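Local coordinates for NADPH-dependent aldehyde reductase YqhD (Escherichia coli, PDB 4QGS), which reduces a broad range of short-chain aldehydes to the corresponding alcohols with NADPH, using one zinc ion per subunit, at residues Trp304-Asp309 with Ser390-Glu395. Numbering follows the deposited sequence.
Sequences WNEKRD and SRRIYE
Glu306, at the end of helix 292-306, forms a salt bridge with Arg392 of helix 387-396, close to the C-terminus of the chain. The guanidinium grips the carboxylate side-on, and its two stronger bonds converge on one oxygen: Arg392 NH2 lies 2.7 Å from Glu306 OE2 with a fairly straight N-H...O angle of 159°, and Arg392 NE reaches the same OE2 at 3.1 Å along a more bent path. A weak third bond runs from Arg392 NE to Glu306 OE1 at 3.3 Å. OE2 lies in the guanidinium plane, yet both nitrogens approach it from the same face of the carboxylate, well out of its plane, and the two flat groups are turned 43° against each other. With CG anti to the backbone N (chi1 173°) and a bend at chi2, the Glu306 side chain brings its carboxylate to Arg392, and the glutamate and arginine side chains cross at about a right angle.

Water bridges the pair a second time, donating to Glu306 OE1 at 2.6 Å and, weakly, to the backbone oxygen of Arg392, a loose second link from the carboxylate to the helix backbone.

Apolar contact is confined to the stem of the glutamate, whose CB and CG each pack 3.8 Å from Ile393 CG1. The buried isoleucine also touches Leu280 of helix 276-288, whose first turn carries the zinc ligand His278. An alanine in place of Glu306 would probably leave the Arg392 guanidinium without this carboxylate partner and uncover part of Ile393.

A partly exposed ion pair beside a small apolar contact thus joins two helices of the all-helical C-terminal domain of this iron-containing alcohol dehydrogenase fold; two donors on OE2 and water on OE1 probably limit rotation of the carboxylate and spread its negative charge over arginine and solvent.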
loop_
_atom_site.group_PDB
_atom_site.type_symbol
_atom_site.label_atom_id
_atom_site.label_comp_id
_atom_site.label_asym_id
_atom_site.label_seq_id
_atom_site.Cartn_x
_atom_site.Cartn_y
_atom_site.Cartn_z
ATOM N N TRP A 304 -14.114 14.369 0.805
ATOM C CA TRP A 304 -15.442 13.846 1.117
ATOM C C TRP A 304 -16.476 14.969 1.224
ATOM O O TRP A 304 -17.584 14.854 0.698
ATOM C CB TRP A 304 -15.395 13.038 2.406
ATOM C CG TRP A 304 -15.024 11.602 2.206
ATOM C CD1 TRP A 304 -14.786 10.951 1.027
ATOM C CD2 TRP A 304 -14.856 10.636 3.242
ATOM N NE1 TRP A 304 -14.493 9.624 1.272
ATOM C CE2 TRP A 304 -14.526 9.409 2.624
ATOM C CE3 TRP A 304 -14.959 10.691 4.631
ATOM C CZ2 TRP A 304 -14.288 8.245 3.361
ATOM C CZ3 TRP A 304 -14.727 9.531 5.364
ATOM C CH2 TRP A 304 -14.409 8.319 4.721
ATOM N N ASN A 305 -16.115 16.074 1.871
ATOM C CA ASN A 305 -17.064 17.178 1.962
ATOM C C ASN A 305 -17.365 17.756 0.586
ATOM O O ASN A 305 -18.514 18.074 0.270
ATOM C CB ASN A 305 -16.557 18.290 2.882
ATOM C CG ASN A 305 -17.474 19.497 2.861
ATOM O OD1 ASN A 305 -18.629 19.420 3.292
ATOM N ND2 ASN A 305 -16.983 20.601 2.330
ATOM N N GLU A 306 -16.335 17.864 -0.244
ATOM C CA GLU A 306 -16.498 18.393 -1.587
ATOM C C GLU A 306 -17.354 17.472 -2.468
ATOM O O GLU A 306 -18.113 17.938 -3.316
ATOM C CB GLU A 306 -15.126 18.616 -2.225
ATOM C CG GLU A 306 -15.173 19.014 -3.685
ATOM C CD GLU A 306 -15.789 20.382 -3.893
ATOM O OE1 GLU A 306 -15.626 21.252 -3.008
ATOM O OE2 GLU A 306 -16.450 20.575 -4.936
ATOM N N LYS A 307 -17.221 16.170 -2.261
ATOM C CA LYS A 307 -17.901 15.189 -3.092
ATOM C C LYS A 307 -19.105 14.586 -2.377
ATOM O O LYS A 307 -19.514 13.451 -2.665
ATOM C CB LYS A 307 -16.923 14.088 -3.510
ATOM C CG LYS A 307 -15.757 14.567 -4.354
ATOM C CD LYS A 307 -16.221 15.274 -5.629
ATOM C CE LYS A 307 -16.977 14.321 -6.556
ATOM N NZ LYS A 307 -17.708 15.071 -7.631
ATOM N N ARG A 308 -19.671 15.328 -1.433
ATOM C CA ARG A 308 -20.735 14.774 -0.597
ATOM C C ARG A 308 -22.005 14.513 -1.407
ATOM O O ARG A 308 -22.853 13.734 -0.985
ATOM C CB ARG A 308 -21.041 15.701 0.578
ATOM C CG ARG A 308 -21.513 17.093 0.168
ATOM C CD ARG A 308 -21.471 18.028 1.356
ATOM N NE ARG A 308 -22.421 17.631 2.386
ATOM C CZ ARG A 308 -22.138 17.559 3.681
ATOM N NH1 ARG A 308 -23.075 17.188 4.541
ATOM N NH2 ARG A 308 -20.921 17.852 4.121
ATOM N N ASP A 309 -22.127 15.163 -2.560
ATOM C CA ASP A 309 -23.263 14.919 -3.450
ATOM C C ASP A 309 -23.186 13.538 -4.104
ATOM O O ASP A 309 -24.079 12.710 -3.930
ATOM C CB ASP A 309 -23.339 15.999 -4.535
ATOM C CG ASP A 309 -23.728 17.350 -3.985
ATOM O OD1 ASP A 309 -24.592 17.402 -3.083
ATOM O OD2 ASP A 309 -23.153 18.360 -4.441
ATOM N N SER A 390 -10.040 20.026 -7.667
ATOM C CA SER A 390 -8.842 19.736 -6.867
ATOM C C SER A 390 -8.369 20.981 -6.114
ATOM O O SER A 390 -7.936 20.907 -4.963
ATOM C CB SER A 390 -7.732 19.189 -7.764
ATOM O OG SER A 390 -8.158 17.954 -8.344
ATOM N N ARG A 391 -8.458 22.128 -6.773
ATOM C CA ARG A 391 -8.144 23.393 -6.130
ATOM C C ARG A 391 -9.018 23.613 -4.898
ATOM O O ARG A 391 -8.516 23.962 -3.843
ATOM C CB ARG A 391 -8.328 24.547 -7.115
ATOM C CG ARG A 391 -7.832 25.889 -6.582
ATOM C CD ARG A 391 -8.182 27.002 -7.554
ATOM N NE ARG A 391 -7.404 28.211 -7.266
ATOM C CZ ARG A 391 -7.710 29.400 -7.770
ATOM N NH1 ARG A 391 -8.773 29.520 -8.569
ATOM N NH2 ARG A 391 -6.964 30.454 -7.473
ATOM N N ARG A 392 -10.327 23.397 -5.027
ATOM C CA ARG A 392 -11.226 23.594 -3.896
ATOM C C ARG A 392 -10.923 22.631 -2.752
ATOM O O ARG A 392 -11.058 22.976 -1.578
ATOM C CB ARG A 392 -12.685 23.422 -4.332
ATOM C CG ARG A 392 -13.222 24.595 -5.126
ATOM C CD ARG A 392 -14.747 24.633 -5.084
ATOM N NE ARG A 392 -15.328 23.390 -5.568
ATOM C CZ ARG A 392 -15.651 23.159 -6.837
ATOM N NH1 ARG A 392 -15.454 24.099 -7.757
ATOM N NH2 ARG A 392 -16.180 21.993 -7.184
ATOM N N ILE A 393 -10.543 21.409 -3.104
ATOM C CA ILE A 393 -10.225 20.403 -2.102
ATOM C C ILE A 393 -8.953 20.763 -1.324
ATOM O O ILE A 393 -8.965 20.745 -0.095
ATOM C CB ILE A 393 -10.084 19.020 -2.740
ATOM C CG1 ILE A 393 -11.436 18.563 -3.289
ATOM C CG2 ILE A 393 -9.573 17.990 -1.702
ATOM C CD1 ILE A 393 -11.331 17.330 -4.148
ATOM N N TYR A 394 -7.880 21.103 -2.029
ATOM C CA TYR A 394 -6.648 21.548 -1.367
ATOM C C TYR A 394 -6.906 22.786 -0.500
ATOM O O TYR A 394 -6.415 22.905 0.616
ATOM C CB TYR A 394 -5.566 21.877 -2.385
ATOM C CG TYR A 394 -4.826 20.711 -3.015
ATOM C CD1 TYR A 394 -4.337 19.656 -2.250
ATOM C CD2 TYR A 394 -4.586 20.700 -4.389
ATOM C CE1 TYR A 394 -3.631 18.600 -2.850
ATOM C CE2 TYR A 394 -3.893 19.663 -4.993
ATOM C CZ TYR A 394 -3.415 18.616 -4.221
ATOM O OH TYR A 394 -2.727 17.608 -4.857
ATOM N N GLU A 395 -7.695 23.713 -1.027
ATOM C CA GLU A 395 -7.981 24.939 -0.299
ATOM C C GLU A 395 -8.723 24.646 1.011
ATOM O O GLU A 395 -8.396 25.204 2.058
ATOM C CB GLU A 395 -8.788 25.891 -1.182
ATOM C CG GLU A 395 -9.168 27.180 -0.504
ATOM C CD GLU A 395 -7.987 28.105 -0.251
ATOM O OE1 GLU A 395 -8.082 28.893 0.709
ATOM O OE2 GLU A 395 -6.981 28.068 -1.005
HETATM O O HOH W 1 -14.223 21.860 -0.892
#